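PDB 3OBK: delta-aminolevulinic acid dehydratase from Toxoplasma gondii ME49, which catalyses the condensation of two molecules of 5-aminolevulinic acid to the pyrrole porphobilinogen, an early common step in tetrapyrrole biosynthesis. Local coordinates for residues S216-P221 with Y296-A301; A89-P94 with A328-Y333; M287-V292 with K319-A324; L137-S142 with D224-H229. All coordinates share one frame; numbering follows the deposited sequence.

Contact 1 of 4, residues S216-P221 with Y296-A301. With PBG (3-[5-(aminomethyl)-4-(carboxymethyl)-1H-pyrrol-3-yl]propanoic acid), chain L.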
# COMPACT_ATOMS: atom_id res chain seq x y z
N SER A 216 -21.27 24.91 1.27
CA SER A 216 -20.57 25.89 0.45
C SER A 216 -21.29 27.24 0.32
O SER A 216 -22.51 27.37 0.56
CB SER A 216 -20.36 25.32 -0.98
OG SER A 216 -19.54 26.17 -1.77
N SER A 217 -20.49 28.23 -0.09
CA SER A 217 -20.99 29.55 -0.39
C SER A 217 -21.12 29.78 -1.93
O SER A 217 -21.50 30.86 -2.36
CB SER A 217 -20.09 30.60 0.26
OG SER A 217 -18.91 30.82 -0.52
N PHE A 218 -20.83 28.77 -2.73
CA PHE A 218 -20.97 28.86 -4.17
C PHE A 218 -22.33 28.44 -4.73
O PHE A 218 -22.47 28.32 -5.95
CB PHE A 218 -19.91 27.99 -4.87
CG PHE A 218 -18.53 28.53 -4.76
CD1 PHE A 218 -18.12 29.55 -5.59
CD2 PHE A 218 -17.65 28.03 -3.82
CE1 PHE A 218 -16.84 30.05 -5.50
CE2 PHE A 218 -16.41 28.52 -3.70
CZ PHE A 218 -15.98 29.54 -4.54
N TYR A 219 -23.31 28.18 -3.86
CA TYR A 219 -24.65 27.78 -4.28
C TYR A 219 -25.63 28.94 -4.44
O TYR A 219 -26.83 28.74 -4.67
CB TYR A 219 -25.29 26.83 -3.25
CG TYR A 219 -24.54 25.58 -2.90
CD1 TYR A 219 -23.97 24.80 -3.87
CD2 TYR A 219 -24.46 25.16 -1.60
CE1 TYR A 219 -23.31 23.65 -3.55
CE2 TYR A 219 -23.81 24.00 -1.25
CZ TYR A 219 -23.22 23.25 -2.23
OH TYR A 219 -22.56 22.11 -1.88
N GLY A 220 -25.14 30.16 -4.31
CA GLY A 220 -26.03 31.30 -4.23
C GLY A 220 -26.93 31.50 -5.45
O GLY A 220 -28.13 31.70 -5.29
N PRO A 221 -26.34 31.50 -6.65
CA PRO A 221 -27.15 31.71 -7.85
C PRO A 221 -28.19 30.62 -8.08
O PRO A 221 -29.29 30.91 -8.54
CB PRO A 221 -26.12 31.78 -8.98
CG PRO A 221 -24.86 32.22 -8.30
CD PRO A 221 -24.90 31.62 -6.93
N TYR A 296 -20.20 28.69 -12.24
CA TYR A 296 -20.72 29.15 -13.53
C TYR A 296 -20.74 30.67 -13.63
O TYR A 296 -20.29 31.25 -14.61
CB TYR A 296 -22.15 28.59 -13.74
CG TYR A 296 -22.81 29.01 -15.05
CD1 TYR A 296 -22.54 28.35 -16.24
CD2 TYR A 296 -23.72 30.07 -15.08
CE1 TYR A 296 -23.17 28.73 -17.45
CE2 TYR A 296 -24.34 30.45 -16.24
CZ TYR A 296 -24.06 29.79 -17.44
OH TYR A 296 -24.68 30.20 -18.59
N ALA A 297 -21.24 31.30 -12.59
CA ALA A 297 -21.32 32.77 -12.52
C ALA A 297 -19.94 33.40 -12.61
O ALA A 297 -19.75 34.39 -13.33
CB ALA A 297 -22.01 33.19 -11.24
N MET A 298 -18.96 32.82 -11.93
CA MET A 298 -17.62 33.37 -11.97
C MET A 298 -17.06 33.43 -13.40
O MET A 298 -16.49 34.43 -13.82
CB MET A 298 -16.71 32.57 -11.05
CG MET A 298 -16.82 32.99 -9.59
SD MET A 298 -15.95 31.87 -8.45
CE MET A 298 -14.27 32.05 -9.03
N LEU A 299 -17.22 32.33 -14.12
CA LEU A 299 -16.70 32.20 -15.46
C LEU A 299 -17.35 33.22 -16.35
O LEU A 299 -16.66 33.95 -17.05
CB LEU A 299 -16.96 30.78 -16.02
CG LEU A 299 -15.78 29.81 -15.97
CD1 LEU A 299 -16.09 28.41 -16.46
CD2 LEU A 299 -14.64 30.39 -16.80
N LYS A 300 -18.69 33.25 -16.31
CA LYS A 300 -19.49 34.22 -17.08
C LYS A 300 -19.15 35.65 -16.77
O LYS A 300 -18.98 36.48 -17.66
CB LYS A 300 -20.99 34.05 -16.80
CG LYS A 300 -21.66 32.98 -17.62
CD LYS A 300 -21.89 33.40 -19.11
CE LYS A 300 -22.39 32.19 -19.93
NZ LYS A 300 -22.49 32.45 -21.37
N ALA A 301 -19.07 35.95 -15.48
CA ALA A 301 -18.72 37.28 -15.04
C ALA A 301 -17.45 37.67 -15.74
O ALA A 301 -17.37 38.75 -16.33
CB ALA A 301 -18.56 37.32 -13.57
CHA PBG L . -30.67 21.42 -3.05
C1A PBG L . -29.66 21.73 -4.11
C2A PBG L . -28.76 22.79 -4.10
C3A PBG L . -28.03 22.68 -5.27
C4A PBG L . -28.44 21.52 -5.90
NA PBG L . -29.45 20.98 -5.19
C5A PBG L . -28.68 23.96 -3.15
C6A PBG L . -28.24 23.67 -1.78
O1A PBG L . -28.31 22.47 -1.40
O2A PBG L . -27.90 24.60 -1.02
C7A PBG L . -27.00 23.63 -5.73
C8A PBG L . -26.55 23.50 -7.14
C9A PBG L . -25.77 24.60 -7.72
O3A PBG L . -25.75 24.70 -8.95
O4A PBG L . -25.37 25.58 -7.07
N1 PBG L . -30.52 20.21 -2.31
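M298 brings its sulfur to the rim of the F218 ring, SD lying 3.6 Å from F218 CE1. The sulfur sits close to the ring plane, 78° off the normal, so this is an edge-type Met-aromatic contact. CG of the methionine lies anti to the carbonyl carbon (chi1 -82°), and from there the chain runs on extended, which carries SD to the ring. Alongside, P221 CG rests on A297 CB at 4.2 Å, completing a small buried apolar seam. The pairing illustrates how a TIM barrel ties a loop at the C-terminal end of one strand, 206-213, to the helix 293-305 that follows another, 287-291. Behind F218 the loop is folded by an ST turn, in which F218 N donates to S216 OG at 3.1 Å. The next residue, Y219, carries the loop to the bound product; its CD2 comes within 3.5 Å of PBG O2A, at an oblique approach to the ring. S216 CB sits 3.6 Å above one face of the Y219 ring, offset toward its rim, while K213 makes a cation-pi contact with the ring. E316 of the second subunit is hydrogen-bonded to S216 OG and S217 N.

Contact 2 of 4, residues A89-P94 with A328-Y333; sequences AFMLFP and AVATYY. With PBG (3-[5-(aminomethyl)-4-(carboxymethyl)-1H-pyrrol-3-yl]propanoic acid), chain L.
Y332 OH is held between two groups: it donates to PBG O3A at 2.6 Å and is also hydrogen-bonded to Y290 OH. The acceptor oxygen lies in the plane of the Y332 ring, at its edge, as suits a phenol hydroxyl that keeps its proton near the ring plane. Such a grip on the product's propionate side chain shows how a TIM barrel builds its binding site from the C-terminal ends of parallel strands. Strands 89-95 and 328-331 are not neighbours here; each pairs with strand 46-53 between them, and even the closest CA atoms in register, M91 CA and A330 CA, are 8.2 Å apart. Only side chains therefore bridge the gap, within the barrel. M91 runs extended as far as its sulfur (CG anti to the backbone N, chi1 -163°), and the last bond turns aside to bring M91 CE to A330 CB at 4.4 Å. Two residues further along the same face of the strand, F93 reaches the mouth of the pocket. F93 CE2 stands 4.4 Å from Y332 OH, while CE1, on the other side of CZ, lies 3.8 Å from the pyrrole nitrogen PBG NA; both partners approach the ring obliquely. F222 meets F93 edge-to-face, adding an aromatic neighbour to this wall. At T331 the chain turns: its OG1 accepts from Y333 N at 3.1 Å in an ST turn.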
# COMPACT_ATOMS: atom_id res chain seq x y z
N ALA A 89 -27.86 13.34 -20.75
CA ALA A 89 -28.34 13.35 -19.35
C ALA A 89 -28.68 14.73 -18.84
O ALA A 89 -27.88 15.65 -18.91
CB ALA A 89 -27.32 12.71 -18.45
N PHE A 90 -29.85 14.85 -18.24
CA PHE A 90 -30.42 16.13 -17.88
C PHE A 90 -30.97 16.04 -16.47
O PHE A 90 -31.69 15.11 -16.12
CB PHE A 90 -31.55 16.51 -18.83
CG PHE A 90 -31.15 16.54 -20.27
CD1 PHE A 90 -30.78 17.71 -20.86
CD2 PHE A 90 -31.11 15.38 -21.01
CE1 PHE A 90 -30.40 17.73 -22.17
CE2 PHE A 90 -30.72 15.40 -22.31
CZ PHE A 90 -30.35 16.58 -22.89
N MET A 91 -30.64 17.03 -15.68
CA MET A 91 -31.01 17.06 -14.28
C MET A 91 -32.05 18.18 -14.20
O MET A 91 -31.86 19.23 -14.82
CB MET A 91 -29.73 17.36 -13.49
CG MET A 91 -29.68 17.08 -12.02
SD MET A 91 -27.95 17.32 -11.38
CE MET A 91 -27.23 15.67 -11.38
N LEU A 92 -33.15 17.97 -13.49
CA LEU A 92 -34.26 18.94 -13.44
C LEU A 92 -34.59 19.47 -12.06
O LEU A 92 -34.85 18.72 -11.13
CB LEU A 92 -35.55 18.32 -14.00
CG LEU A 92 -35.49 17.52 -15.28
CD1 LEU A 92 -36.89 17.01 -15.52
CD2 LEU A 92 -34.97 18.35 -16.46
N PHE A 93 -34.65 20.78 -11.95
CA PHE A 93 -34.96 21.43 -10.70
C PHE A 93 -36.23 22.27 -10.91
O PHE A 93 -36.36 22.95 -11.92
CB PHE A 93 -33.80 22.34 -10.33
CG PHE A 93 -32.51 21.62 -10.07
CD1 PHE A 93 -32.28 20.98 -8.87
CD2 PHE A 93 -31.50 21.67 -10.99
CE1 PHE A 93 -31.07 20.36 -8.62
CE2 PHE A 93 -30.29 21.08 -10.75
CZ PHE A 93 -30.06 20.43 -9.58
N PRO A 94 -37.17 22.21 -9.97
CA PRO A 94 -38.38 23.04 -10.05
C PRO A 94 -38.32 24.31 -9.22
O PRO A 94 -38.00 24.27 -8.04
CB PRO A 94 -39.45 22.12 -9.49
CG PRO A 94 -38.74 21.31 -8.49
CD PRO A 94 -37.30 21.18 -8.93
N ALA A 328 -18.50 11.62 -14.93
CA ALA A 328 -19.47 12.56 -15.53
C ALA A 328 -19.35 13.86 -14.79
O ALA A 328 -18.97 13.85 -13.62
CB ALA A 328 -20.88 12.03 -15.40
N VAL A 329 -19.68 14.96 -15.45
CA VAL A 329 -19.68 16.28 -14.81
C VAL A 329 -21.03 16.94 -15.04
O VAL A 329 -21.48 17.02 -16.16
CB VAL A 329 -18.59 17.16 -15.47
CG1 VAL A 329 -18.51 18.52 -14.82
CG2 VAL A 329 -17.21 16.43 -15.40
N ALA A 330 -21.70 17.39 -13.97
CA ALA A 330 -22.92 18.17 -14.11
C ALA A 330 -22.49 19.63 -14.30
O ALA A 330 -21.76 20.16 -13.47
CB ALA A 330 -23.81 18.02 -12.89
N THR A 331 -22.87 20.27 -15.40
CA THR A 331 -22.41 21.64 -15.61
C THR A 331 -23.39 22.45 -16.43
O THR A 331 -23.89 21.95 -17.40
CB THR A 331 -21.00 21.70 -16.28
OG1 THR A 331 -20.66 23.06 -16.61
CG2 THR A 331 -20.95 20.84 -17.52
N TYR A 332 -23.62 23.71 -16.03
CA TYR A 332 -24.53 24.60 -16.76
C TYR A 332 -23.93 24.97 -18.13
O TYR A 332 -24.65 25.45 -19.01
CB TYR A 332 -24.90 25.83 -15.92
CG TYR A 332 -25.55 25.43 -14.61
CD1 TYR A 332 -26.86 25.03 -14.57
CD2 TYR A 332 -24.82 25.40 -13.44
CE1 TYR A 332 -27.44 24.65 -13.40
CE2 TYR A 332 -25.38 25.02 -12.25
CZ TYR A 332 -26.71 24.63 -12.22
OH TYR A 332 -27.28 24.22 -11.02
N TYR A 333 -22.64 24.70 -18.33
CA TYR A 333 -22.01 24.83 -19.66
C TYR A 333 -22.12 23.58 -20.56
O TYR A 333 -21.49 23.53 -21.61
CB TYR A 333 -20.52 25.18 -19.52
CG TYR A 333 -20.23 26.64 -19.38
CD1 TYR A 333 -20.39 27.51 -20.45
CD2 TYR A 333 -19.76 27.15 -18.20
CE1 TYR A 333 -20.09 28.87 -20.32
CE2 TYR A 333 -19.48 28.51 -18.05
CZ TYR A 333 -19.64 29.36 -19.10
OH TYR A 333 -19.34 30.69 -18.91
CHA PBG L . -30.67 21.42 -3.05
C1A PBG L . -29.66 21.73 -4.11
C2A PBG L . -28.76 22.79 -4.10
C3A PBG L . -28.03 22.68 -5.27
C4A PBG L . -28.44 21.52 -5.90
NA PBG L . -29.45 20.98 -5.19
C5A PBG L . -28.68 23.96 -3.15
C6A PBG L . -28.24 23.67 -1.78
O1A PBG L . -28.31 22.47 -1.40
O2A PBG L . -27.90 24.60 -1.02
C7A PBG L . -27.00 23.63 -5.73
C8A PBG L . -26.55 23.50 -7.14
C9A PBG L . -25.77 24.60 -7.72
O3A PBG L . -25.75 24.70 -8.95
O4A PBG L . -25.37 25.58 -7.07
N1 PBG L . -30.52 20.21 -2.31

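Contact 3 of 4, residues M287-V292 with K319-A324; sequences MVAYHV and KSFRRA. With PBG (3-[5-(aminomethyl)-4-(carboxymethyl)-1H-pyrrol-3-yl]propanoic acid), chain L.
Strand 287-291 runs past helix 310-324 with A289 and F321 as the closest pair, A289 CA and F321 CA being 7.1 Å apart. F321 carries the helix's side of the contact, its ring reaching to the strand and meeting two of its residues, both obliquely. F321 CD1 meets A289 CB at 3.5 Å, and on the other flank F321 CE2 meets H291 CB at 3.9 Å. With CG anti to its own N (chi1 -167°), H291 lays its imidazole beside the end of the phenyl ring, where CD2 lies at the edge, in the phenyl plane. The two planes stand at 72° with centroids 5.7 Å apart, an oblique pair. The polar end of the histidine is turned to the next strand: ND1 is hydrogen-bonded to T331 OG1. This is the two-layer logic of a TIM barrel, in which the outward-facing residues of a strand receive a surrounding helix and the inward-facing ones serve the interior. A289 points toward the helix, whereas Y290 points away from it, and Y290 CE1 comes within 3.5 Å of PBG O3A. V292, at the N-cap of helix 293-305, brings CB equally close, 3.5 Å, to PBG O4A. V329 of strand 328-331 and L273 of helix 273-282 also pack on F321. On the far side of the helix, R323 makes a salt bridge to D274 of the second subunit and S320 a hydrogen bond to P271 O of the same neighbour.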
# COMPACT_ATOMS: atom_id res chain seq x y z
N MET A 287 -18.00 8.10 -10.51
CA MET A 287 -17.91 9.40 -9.87
C MET A 287 -18.52 10.47 -10.74
O MET A 287 -18.36 10.47 -11.94
CB MET A 287 -16.45 9.77 -9.60
CG MET A 287 -15.69 8.91 -8.58
SD MET A 287 -16.52 8.64 -7.01
CE MET A 287 -16.60 10.28 -6.30
N VAL A 288 -19.21 11.40 -10.09
CA VAL A 288 -19.77 12.56 -10.74
C VAL A 288 -19.34 13.76 -9.95
O VAL A 288 -19.20 13.69 -8.75
CB VAL A 288 -21.35 12.49 -10.81
CG1 VAL A 288 -21.89 13.50 -11.75
CG2 VAL A 288 -21.80 11.10 -11.25
N ALA A 289 -19.10 14.85 -10.65
CA ALA A 289 -18.75 16.13 -10.02
C ALA A 289 -19.75 17.19 -10.48
O ALA A 289 -20.29 17.08 -11.57
CB ALA A 289 -17.35 16.50 -10.38
N TYR A 290 -20.03 18.19 -9.65
CA TYR A 290 -20.97 19.24 -9.99
C TYR A 290 -20.24 20.58 -10.07
O TYR A 290 -19.73 21.09 -9.06
CB TYR A 290 -22.07 19.32 -8.95
CG TYR A 290 -23.39 19.88 -9.43
CD1 TYR A 290 -23.49 21.13 -10.04
CD2 TYR A 290 -24.56 19.17 -9.22
CE1 TYR A 290 -24.76 21.64 -10.45
CE2 TYR A 290 -25.80 19.66 -9.63
CZ TYR A 290 -25.90 20.88 -10.23
OH TYR A 290 -27.16 21.30 -10.60
N HIS A 291 -20.20 21.13 -11.28
CA HIS A 291 -19.73 22.47 -11.55
C HIS A 291 -20.90 23.42 -11.24
O HIS A 291 -21.78 23.62 -12.09
CB HIS A 291 -19.33 22.56 -13.02
CG HIS A 291 -18.55 23.79 -13.37
ND1 HIS A 291 -18.76 24.47 -14.55
CD2 HIS A 291 -17.57 24.45 -12.72
CE1 HIS A 291 -17.92 25.49 -14.62
NE2 HIS A 291 -17.18 25.50 -13.52
N VAL A 292 -20.91 23.99 -10.03
CA VAL A 292 -22.11 24.58 -9.47
C VAL A 292 -22.35 26.01 -9.92
O VAL A 292 -21.45 26.68 -10.43
CB VAL A 292 -22.10 24.56 -7.94
CG1 VAL A 292 -21.83 23.17 -7.42
CG2 VAL A 292 -21.10 25.57 -7.38
N LYS A 319 -11.85 19.38 -18.82
CA LYS A 319 -10.72 18.47 -18.83
C LYS A 319 -10.18 18.25 -17.43
O LYS A 319 -9.85 17.13 -17.07
CB LYS A 319 -9.59 19.00 -19.74
CG LYS A 319 -8.44 18.07 -19.95
CD LYS A 319 -8.86 16.73 -20.53
CE LYS A 319 -9.36 16.82 -21.94
NZ LYS A 319 -8.28 17.18 -22.94
N SER A 320 -10.13 19.31 -16.62
CA SER A 320 -9.69 19.18 -15.23
C SER A 320 -10.59 18.26 -14.36
O SER A 320 -10.07 17.46 -13.64
CB SER A 320 -9.53 20.57 -14.59
OG SER A 320 -8.37 21.22 -15.15
N PHE A 321 -11.90 18.36 -14.46
CA PHE A 321 -12.81 17.45 -13.72
C PHE A 321 -12.56 15.99 -14.06
O PHE A 321 -12.66 15.07 -13.23
CB PHE A 321 -14.25 17.72 -14.09
CG PHE A 321 -14.87 18.80 -13.33
CD1 PHE A 321 -15.11 18.65 -11.97
CD2 PHE A 321 -15.23 19.98 -13.95
CE1 PHE A 321 -15.67 19.68 -11.26
CE2 PHE A 321 -15.81 20.98 -13.24
CZ PHE A 321 -16.02 20.85 -11.91
N ARG A 322 -12.23 15.80 -15.32
CA ARG A 322 -12.06 14.51 -15.86
C ARG A 322 -10.71 13.92 -15.40
O ARG A 322 -10.68 12.80 -14.94
CB ARG A 322 -12.18 14.65 -17.36
CG ARG A 322 -12.58 13.43 -18.05
CD ARG A 322 -14.08 13.25 -18.42
NE ARG A 322 -13.96 12.04 -19.25
CZ ARG A 322 -14.33 10.81 -18.95
NH1 ARG A 322 -14.04 9.82 -19.78
NH2 ARG A 322 -15.05 10.54 -17.89
N ARG A 323 -9.63 14.69 -15.48
CA ARG A 323 -8.33 14.26 -14.98
C ARG A 323 -8.39 13.91 -13.47
O ARG A 323 -7.87 12.89 -13.04
CB ARG A 323 -7.29 15.34 -15.21
CG ARG A 323 -5.89 15.02 -14.70
CD ARG A 323 -5.01 16.27 -14.45
NE ARG A 323 -5.70 17.16 -13.55
CZ ARG A 323 -6.14 18.40 -13.81
NH1 ARG A 323 -5.88 19.02 -14.95
NH2 ARG A 323 -6.81 19.04 -12.87
N ALA A 324 -9.07 14.77 -12.71
CA ALA A 324 -9.29 14.62 -11.29
C ALA A 324 -10.10 13.37 -10.92
O ALA A 324 -10.03 12.92 -9.79
CB ALA A 324 -9.97 15.85 -10.77
CHA PBG L . -30.67 21.42 -3.05
C1A PBG L . -29.66 21.73 -4.11
C2A PBG L . -28.76 22.79 -4.10
C3A PBG L . -28.03 22.68 -5.27
C4A PBG L . -28.44 21.52 -5.90
NA PBG L . -29.45 20.98 -5.19
C5A PBG L . -28.68 23.96 -3.15
C6A PBG L . -28.24 23.67 -1.78
O1A PBG L . -28.31 22.47 -1.40
O2A PBG L . -27.90 24.60 -1.02
C7A PBG L . -27.00 23.63 -5.73
C8A PBG L . -26.55 23.50 -7.14
C9A PBG L . -25.77 24.60 -7.72
O3A PBG L . -25.75 24.70 -8.95
O4A PBG L . -25.37 25.58 -7.07
N1 PBG L . -30.52 20.21 -2.31

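Contact 4 of 4, residues L137-S142 with D224-H229; sequences LDPYSS and DALDSH. With PBG (3-[5-(aminomethyl)-4-(carboxymethyl)-1H-pyrrol-3-yl]propanoic acid), chain L.
P139 and L226 lie side by side and point the same way, the edge of the proline ring against one branch of the leucine: P139 CG is 3.9 Å from L226 CD2. Next to this apolar pair, S228 turns its CB toward the backbone, S228 CB lying 3.9 Å from D138 O. A water lies 2.8 Å from P139 O and 3.2 Å from L226 O and may bond to both, although more acceptors surround it than it has protons. The D138 side chain leaves the seam for the pocket, where D138 OD1 lies 3.1 Å from the product's amino group, PBG N1, a weak hydrogen bond whose exact placement is uncertain; D146 binds the product as well. On the opposite segment the helix closes in a Schellman motif, with D227 at positive phi as the C-prime residue. H229 then turns back, and its NE2 donates to D224 OD1 at 2.7 Å; the oxygen lies in the imidazole plane but is met on its anti side, 32° out of the carboxylate plane. The contact thus joins the loop after strand 130-135 to the C-terminal end of helix 220-226; helix 158-175 packs on L137 and Y140, and strand 46-53 packs on A225 and L226.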
# COMPACT_ATOMS: atom_id res chain seq x y z
N LEU A 137 -35.83 18.65 0.09
CA LEU A 137 -37.06 19.39 0.33
C LEU A 137 -36.88 20.86 0.09
O LEU A 137 -37.83 21.59 0.18
CB LEU A 137 -37.53 19.17 1.76
CG LEU A 137 -37.74 17.72 2.15
CD1 LEU A 137 -38.30 17.64 3.56
CD2 LEU A 137 -38.65 17.00 1.19
N ASP A 138 -35.68 21.33 -0.19
CA ASP A 138 -35.51 22.78 -0.13
C ASP A 138 -36.28 23.52 -1.19
O ASP A 138 -36.70 24.63 -0.93
CB ASP A 138 -34.05 23.28 -0.03
CG ASP A 138 -33.08 22.53 -0.90
OD1 ASP A 138 -33.13 21.29 -1.01
OD2 ASP A 138 -32.17 23.23 -1.39
N PRO A 139 -36.50 22.93 -2.36
CA PRO A 139 -37.28 23.70 -3.32
C PRO A 139 -38.73 23.84 -2.90
O PRO A 139 -39.46 24.64 -3.46
CB PRO A 139 -37.19 22.87 -4.62
CG PRO A 139 -36.01 21.94 -4.46
CD PRO A 139 -35.85 21.74 -2.97
N TYR A 140 -39.15 23.03 -1.94
CA TYR A 140 -40.53 23.02 -1.49
C TYR A 140 -40.68 23.52 -0.07
O TYR A 140 -41.78 23.55 0.44
CB TYR A 140 -41.05 21.60 -1.54
CG TYR A 140 -40.87 20.96 -2.89
CD1 TYR A 140 -41.86 21.09 -3.87
CD2 TYR A 140 -39.72 20.25 -3.20
CE1 TYR A 140 -41.70 20.50 -5.09
CE2 TYR A 140 -39.56 19.68 -4.42
CZ TYR A 140 -40.55 19.80 -5.36
OH TYR A 140 -40.38 19.23 -6.58
N SER A 141 -39.57 23.87 0.56
CA SER A 141 -39.57 24.21 1.97
C SER A 141 -39.71 25.70 2.14
O SER A 141 -38.98 26.48 1.52
CB SER A 141 -38.27 23.73 2.63
OG SER A 141 -38.06 24.40 3.85
N SER A 142 -40.62 26.10 3.01
CA SER A 142 -40.82 27.53 3.30
C SER A 142 -39.69 28.08 4.14
O SER A 142 -39.64 29.29 4.42
CB SER A 142 -42.17 27.78 4.01
OG SER A 142 -42.43 26.90 5.09
N ASP A 224 -31.03 31.69 -6.02
CA ASP A 224 -31.78 32.75 -6.68
C ASP A 224 -32.74 32.11 -7.68
O ASP A 224 -33.90 32.51 -7.75
CB ASP A 224 -30.87 33.74 -7.41
CG ASP A 224 -29.93 34.51 -6.46
OD1 ASP A 224 -30.25 34.63 -5.25
OD2 ASP A 224 -28.87 35.00 -6.94
N ALA A 225 -32.26 31.11 -8.42
CA ALA A 225 -33.06 30.45 -9.46
C ALA A 225 -34.35 29.83 -8.91
O ALA A 225 -35.43 29.99 -9.51
CB ALA A 225 -32.26 29.40 -10.22
N LEU A 226 -34.22 29.14 -7.78
CA LEU A 226 -35.39 28.52 -7.11
C LEU A 226 -36.10 29.39 -6.07
O LEU A 226 -37.16 29.01 -5.55
CB LEU A 226 -34.96 27.23 -6.43
CG LEU A 226 -34.84 26.00 -7.31
CD1 LEU A 226 -34.03 26.33 -8.53
CD2 LEU A 226 -34.26 24.81 -6.51
N ASP A 227 -35.51 30.54 -5.76
CA ASP A 227 -35.98 31.43 -4.68
C ASP A 227 -36.06 30.64 -3.37
O ASP A 227 -37.09 30.54 -2.74
CB ASP A 227 -37.32 32.08 -5.05
CG ASP A 227 -37.70 33.23 -4.12
OD1 ASP A 227 -36.82 33.91 -3.58
OD2 ASP A 227 -38.90 33.43 -3.93
N SER A 228 -34.93 30.07 -2.97
CA SER A 228 -34.94 29.05 -1.93
C SER A 228 -33.85 29.32 -0.90
O SER A 228 -33.41 28.41 -0.19
CB SER A 228 -34.82 27.65 -2.57
OG SER A 228 -33.63 27.51 -3.31
N HIS A 229 -33.46 30.58 -0.79
CA HIS A 229 -32.58 31.02 0.26
C HIS A 229 -33.15 30.70 1.64
O HIS A 229 -34.35 30.84 1.88
CB HIS A 229 -32.32 32.50 0.12
CG HIS A 229 -31.40 32.84 -1.01
ND1 HIS A 229 -30.03 32.66 -0.92
CD2 HIS A 229 -31.64 33.32 -2.25
CE1 HIS A 229 -29.47 33.03 -2.06
NE2 HIS A 229 -30.43 33.44 -2.88
CHA PBG L . -30.67 21.42 -3.05
C1A PBG L . -29.66 21.73 -4.11
C2A PBG L . -28.76 22.79 -4.10
C3A PBG L . -28.03 22.68 -5.27
C4A PBG L . -28.44 21.52 -5.90
NA PBG L . -29.45 20.98 -5.19
C5A PBG L . -28.68 23.96 -3.15
C6A PBG L . -28.24 23.67 -1.78
O1A PBG L . -28.31 22.47 -1.40
O2A PBG L . -27.90 24.60 -1.02
C7A PBG L . -27.00 23.63 -5.73
C8A PBG L . -26.55 23.50 -7.14
C9A PBG L . -25.77 24.60 -7.72
O3A PBG L . -25.75 24.70 -8.95
O4A PBG L . -25.37 25.58 -7.07
N1 PBG L . -30.52 20.21 -2.31
O HOH W 1 -38.75 26.29 -5.67

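Followed from the N terminus, the first segment to take part is 89-94, in contact 2, with 233 residues between it and its partner, a loop inside which the other three contacts lie. Contact 4 opens next, at 137-142, and closes at 224-229. Before it closes, contact 1 begins at 216-221, so these two cross, and both use helix 220-226. Contact 1 ends at 296-301, after contact 3 has opened at 287-292; they too cross, while contacts 4 and 3 stand in series. Contact 3 closes at 319-324, just before strand 328-331 completes contact 2. Together they tie barrel strands, outer helices and pocket loops around one product molecule, which all four contacts touch.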